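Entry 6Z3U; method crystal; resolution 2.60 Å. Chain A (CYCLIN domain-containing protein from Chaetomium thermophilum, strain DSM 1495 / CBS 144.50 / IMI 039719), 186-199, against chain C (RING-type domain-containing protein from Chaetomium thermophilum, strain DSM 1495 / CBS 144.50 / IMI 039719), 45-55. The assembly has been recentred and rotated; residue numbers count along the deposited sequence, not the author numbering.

Chain A (186-199) KHPFRALRGAIMEL
Chain C, residues 45-55: DYISRAMFEAF

Two helices cross almost at right angles: residues 189-199 of chain A, entered from an extended 186-187 segment with Pro188(A) at the N-cap position, and residues 45-55 of chain C. The angle between their N-to-C directions is 99° (signed -99°), and the axes approach to 7.2 Å. Such close packing requires small residues at the crossing, and the register supplies them: CA of Ala191(A) lies 4.0 Å from CA of Ala54(C), and CA of Gly194(A) lies 4.5 Å from CA of Ala50(C). Helical phi/psi values near -65/-40 describe most of both stretches; Phe55(C) departs to -115/-11. Together the stretches bury 710 Å².

Along chain C, Asp45(C) makes no contact. Tyr46(C), chi1 t and chi2 83°, leaves its backbone sideways, but its end reaches chain A: OH is 3.3 Å from CD of Arg193(A), which lies at the ring edge, and CE1 is 4.0 Å from NE of Arg190(A). Ile47(C), m/t, places CG2 4.1 Å from CE of Met197(A), whose m/t/m conformation carries its methyl to this apolar contact. Ser48(C) points away.

Arg49(C), t/t/t with chi4 78°, brings its guanidinium over one face of that of Arg190(A), with the two NH1 atoms 3.1 Å apart. Both are donors, so this is a contact of like charges, not a hydrogen bond. Glu53(C) supplies negative charge to both: its OE2 lies 3.1 Å from NH2 of Arg49(C), a salt bridge by charge alone because the oxygen is well out of the guanidinium plane.

Ala50(C) is the small residue on which chain A closes. Its CB lies 3.4 Å from O of Arg190(A), 3.6 Å from CA of Gly194(A) and 4.3 Å from CE of Met197(A). Glycine suits the facing position: an ideal CB on Gly194(A) would clash at 2.8 Å with C of Ala50(C). Met51(C), m/m/m, starts away from chain A but curls back, setting SD 3.4 Å from O of Gly194(A) and CE 3.8 Å from OE1 of Glu198(A).

Phe52(C) contributes little. Glu53(C), m/t with chi3 6°, accepts the hydrogen bond across the interface: NH1 of Arg190(A) donates to OE1 at 3.2 Å and 149°, within a salt bridge. Arg190(A), t/t/m with chi4 95°, sits as a knob among Tyr46(C), Arg49(C), Ala50(C) and Glu53(C), and buries 122 Å². Ala54(C) points toward chain A, its CB 3.4 Å from O of Ala191(A) and 4.2 Å from CB of Ala191(A). Phe55(C) stays beyond contact range.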

# COMPACT_ATOMS: atom_id res chain seq x y z
N LYS A 186 -1.58 -3.03 8.36
CA LYS A 186 -1.34 -4.47 8.30
C LYS A 186 -2.38 -5.18 9.14
O LYS A 186 -2.56 -4.86 10.32
CB LYS A 186 0.07 -4.79 8.79
CG LYS A 186 1.17 -4.09 7.99
CD LYS A 186 2.54 -4.31 8.60
CE LYS A 186 3.63 -3.82 7.67
NZ LYS A 186 3.57 -4.45 6.32
N HIS A 187 -3.08 -6.13 8.52
CA HIS A 187 -4.16 -6.84 9.17
C HIS A 187 -3.81 -8.31 9.36
O HIS A 187 -2.97 -8.86 8.64
CB HIS A 187 -5.45 -6.72 8.35
CG HIS A 187 -5.87 -5.31 8.10
ND1 HIS A 187 -6.16 -4.43 9.11
CD2 HIS A 187 -6.04 -4.62 6.94
CE1 HIS A 187 -6.49 -3.26 8.60
NE2 HIS A 187 -6.43 -3.35 7.28
N PRO A 188 -4.46 -8.99 10.31
CA PRO A 188 -4.14 -10.41 10.57
C PRO A 188 -5.04 -11.41 9.86
O PRO A 188 -4.91 -12.61 10.13
CB PRO A 188 -4.33 -10.51 12.09
CG PRO A 188 -5.12 -9.25 12.51
CD PRO A 188 -5.47 -8.51 11.26
N PHE A 189 -5.94 -10.97 8.98
CA PHE A 189 -6.83 -11.90 8.31
C PHE A 189 -6.05 -12.89 7.45
O PHE A 189 -6.21 -14.11 7.58
CB PHE A 189 -7.86 -11.14 7.47
CG PHE A 189 -8.62 -10.10 8.25
CD1 PHE A 189 -9.62 -10.48 9.13
CD2 PHE A 189 -8.35 -8.76 8.09
CE1 PHE A 189 -10.33 -9.53 9.84
CE2 PHE A 189 -9.05 -7.80 8.80
CZ PHE A 189 -10.04 -8.19 9.68
N ARG A 190 -5.20 -12.37 6.56
CA ARG A 190 -4.41 -13.26 5.72
C ARG A 190 -3.41 -14.06 6.55
O ARG A 190 -3.09 -15.20 6.20
CB ARG A 190 -3.68 -12.45 4.64
CG ARG A 190 -3.17 -13.29 3.49
CD ARG A 190 -2.52 -12.42 2.43
NE ARG A 190 -3.48 -11.53 1.78
CZ ARG A 190 -3.72 -10.27 2.14
NH1 ARG A 190 -3.07 -9.73 3.16
NH2 ARG A 190 -4.62 -9.56 1.48
N ALA A 191 -2.90 -13.47 7.63
CA ALA A 191 -2.03 -14.22 8.54
C ALA A 191 -2.74 -15.44 9.11
O ALA A 191 -2.11 -16.48 9.33
CB ALA A 191 -1.56 -13.31 9.67
N LEU A 192 -4.05 -15.34 9.35
CA LEU A 192 -4.79 -16.47 9.90
C LEU A 192 -4.81 -17.64 8.91
O LEU A 192 -4.51 -18.78 9.28
CB LEU A 192 -6.22 -16.04 10.25
CG LEU A 192 -7.20 -17.14 10.68
CD1 LEU A 192 -6.73 -17.85 11.94
CD2 LEU A 192 -8.59 -16.55 10.87
N ARG A 193 -5.16 -17.36 7.65
CA ARG A 193 -5.21 -18.43 6.66
C ARG A 193 -3.82 -19.02 6.43
O ARG A 193 -3.70 -20.20 6.08
CB ARG A 193 -5.80 -17.89 5.36
CG ARG A 193 -6.18 -18.97 4.36
CD ARG A 193 -7.26 -18.48 3.41
NE ARG A 193 -8.60 -18.65 3.97
CZ ARG A 193 -9.71 -18.17 3.42
NH1 ARG A 193 -9.65 -17.46 2.30
NH2 ARG A 193 -10.88 -18.38 4.01
N GLY A 194 -2.77 -18.22 6.63
CA GLY A 194 -1.42 -18.76 6.55
C GLY A 194 -1.11 -19.69 7.71
O GLY A 194 -0.45 -20.72 7.53
N ALA A 195 -1.58 -19.35 8.91
CA ALA A 195 -1.33 -20.19 10.07
C ALA A 195 -2.06 -21.52 9.98
O ALA A 195 -1.58 -22.53 10.50
CB ALA A 195 -1.73 -19.46 11.35
N ILE A 196 -3.23 -21.55 9.32
CA ILE A 196 -3.97 -22.79 9.20
C ILE A 196 -3.22 -23.79 8.32
O ILE A 196 -3.21 -24.99 8.60
CB ILE A 196 -5.38 -22.52 8.65
CG1 ILE A 196 -6.21 -21.72 9.65
CG2 ILE A 196 -6.08 -23.82 8.29
CD1 ILE A 196 -6.51 -22.45 10.95
N MET A 197 -2.58 -23.31 7.25
CA MET A 197 -1.86 -24.21 6.37
C MET A 197 -0.69 -24.87 7.09
O MET A 197 -0.44 -26.07 6.91
CB MET A 197 -1.38 -23.47 5.12
CG MET A 197 -2.52 -23.07 4.20
SD MET A 197 -2.02 -22.12 2.76
CE MET A 197 -1.51 -20.58 3.50
N GLU A 198 0.03 -24.12 7.92
CA GLU A 198 1.12 -24.72 8.69
C GLU A 198 0.59 -25.82 9.61
O GLU A 198 1.27 -26.84 9.82
CB GLU A 198 1.85 -23.65 9.50
CG GLU A 198 2.98 -24.19 10.38
CD GLU A 198 4.05 -24.92 9.59
OE1 GLU A 198 4.43 -24.43 8.51
OE2 GLU A 198 4.50 -25.99 10.05
N LEU A 199 -0.61 -25.64 10.16
CA LEU A 199 -1.21 -26.67 11.00
C LEU A 199 -1.69 -27.85 10.17
O LEU A 199 -1.64 -29.00 10.63
CB LEU A 199 -2.37 -26.09 11.81
CG LEU A 199 -2.00 -25.14 12.95
CD1 LEU A 199 -3.19 -24.27 13.33
CD2 LEU A 199 -1.51 -25.93 14.15
N ASP C 45 2.46 -17.00 -4.71
CA ASP C 45 2.69 -15.69 -4.11
C ASP C 45 1.72 -15.43 -2.96
O ASP C 45 2.11 -14.84 -1.94
CB ASP C 45 2.56 -14.60 -5.18
CG ASP C 45 3.79 -14.52 -6.08
OD1 ASP C 45 4.76 -15.28 -5.86
OD2 ASP C 45 3.79 -13.69 -7.02
N TYR C 46 0.47 -15.87 -3.10
CA TYR C 46 -0.50 -15.70 -2.02
C TYR C 46 -0.08 -16.48 -0.78
O TYR C 46 -0.10 -15.96 0.34
CB TYR C 46 -1.89 -16.12 -2.48
CG TYR C 46 -2.93 -16.14 -1.38
CD1 TYR C 46 -3.59 -14.97 -1.01
CD2 TYR C 46 -3.26 -17.31 -0.72
CE1 TYR C 46 -4.54 -14.98 -0.00
CE2 TYR C 46 -4.21 -17.33 0.28
CZ TYR C 46 -4.85 -16.16 0.64
OH TYR C 46 -5.80 -16.16 1.63
N ILE C 47 0.28 -17.76 -0.96
CA ILE C 47 0.74 -18.56 0.16
C ILE C 47 1.96 -17.92 0.81
O ILE C 47 2.06 -17.84 2.04
CB ILE C 47 1.05 -20.00 -0.30
CG1 ILE C 47 -0.22 -20.67 -0.85
CG2 ILE C 47 1.63 -20.81 0.85
CD1 ILE C 47 0.03 -22.01 -1.53
N SER C 48 2.90 -17.45 -0.01
CA SER C 48 4.07 -16.76 0.52
C SER C 48 3.67 -15.48 1.25
O SER C 48 4.30 -15.11 2.25
CB SER C 48 5.04 -16.43 -0.61
OG SER C 48 5.38 -17.60 -1.34
N ARG C 49 2.63 -14.80 0.77
CA ARG C 49 2.18 -13.57 1.41
C ARG C 49 1.55 -13.86 2.76
O ARG C 49 1.79 -13.13 3.73
CB ARG C 49 1.19 -12.86 0.48
CG ARG C 49 0.66 -11.52 0.97
CD ARG C 49 0.13 -10.70 -0.20
NE ARG C 49 -0.95 -9.79 0.17
CZ ARG C 49 -0.77 -8.62 0.78
NH1 ARG C 49 -1.82 -7.86 1.06
NH2 ARG C 49 0.45 -8.23 1.13
N ALA C 50 0.76 -14.93 2.86
CA ALA C 50 0.12 -15.27 4.12
C ALA C 50 1.15 -15.72 5.16
O ALA C 50 1.12 -15.27 6.31
CB ALA C 50 -0.92 -16.37 3.90
N MET C 51 2.07 -16.60 4.76
CA MET C 51 3.05 -17.12 5.70
C MET C 51 3.93 -16.01 6.28
O MET C 51 4.25 -16.03 7.47
CB MET C 51 3.91 -18.18 5.02
CG MET C 51 3.16 -19.45 4.66
SD MET C 51 2.67 -20.41 6.11
CE MET C 51 4.20 -21.27 6.47
N PHE C 52 4.31 -15.04 5.45
CA PHE C 52 5.10 -13.92 5.96
C PHE C 52 4.34 -13.15 7.02
O PHE C 52 4.84 -12.94 8.13
CB PHE C 52 5.49 -13.00 4.80
CG PHE C 52 6.23 -11.77 5.24
CD1 PHE C 52 7.57 -11.82 5.56
CD2 PHE C 52 5.57 -10.55 5.33
CE1 PHE C 52 8.25 -10.69 5.96
CE2 PHE C 52 6.25 -9.41 5.72
CZ PHE C 52 7.59 -9.48 6.04
N GLU C 53 3.11 -12.74 6.71
CA GLU C 53 2.33 -11.96 7.65
C GLU C 53 2.00 -12.76 8.91
O GLU C 53 1.80 -12.17 9.98
CB GLU C 53 1.06 -11.45 6.97
CG GLU C 53 1.34 -10.50 5.81
CD GLU C 53 0.09 -10.11 5.04
OE1 GLU C 53 -1.02 -10.49 5.46
OE2 GLU C 53 0.23 -9.44 4.00
N ALA C 54 1.93 -14.09 8.79
CA ALA C 54 1.64 -14.92 9.96
C ALA C 54 2.81 -14.94 10.94
O ALA C 54 2.60 -15.15 12.14
CB ALA C 54 1.29 -16.34 9.52
N PHE C 55 4.03 -14.74 10.46
CA PHE C 55 5.21 -14.76 11.31
C PHE C 55 5.93 -13.41 11.39
O PHE C 55 6.81 -13.26 12.25
CB PHE C 55 6.22 -15.81 10.81
CG PHE C 55 5.76 -17.23 11.03
CD1 PHE C 55 4.95 -17.86 10.10
CD2 PHE C 55 6.16 -17.93 12.16
CE1 PHE C 55 4.54 -19.17 10.30
CE2 PHE C 55 5.75 -19.23 12.36
CZ PHE C 55 4.94 -19.85 11.43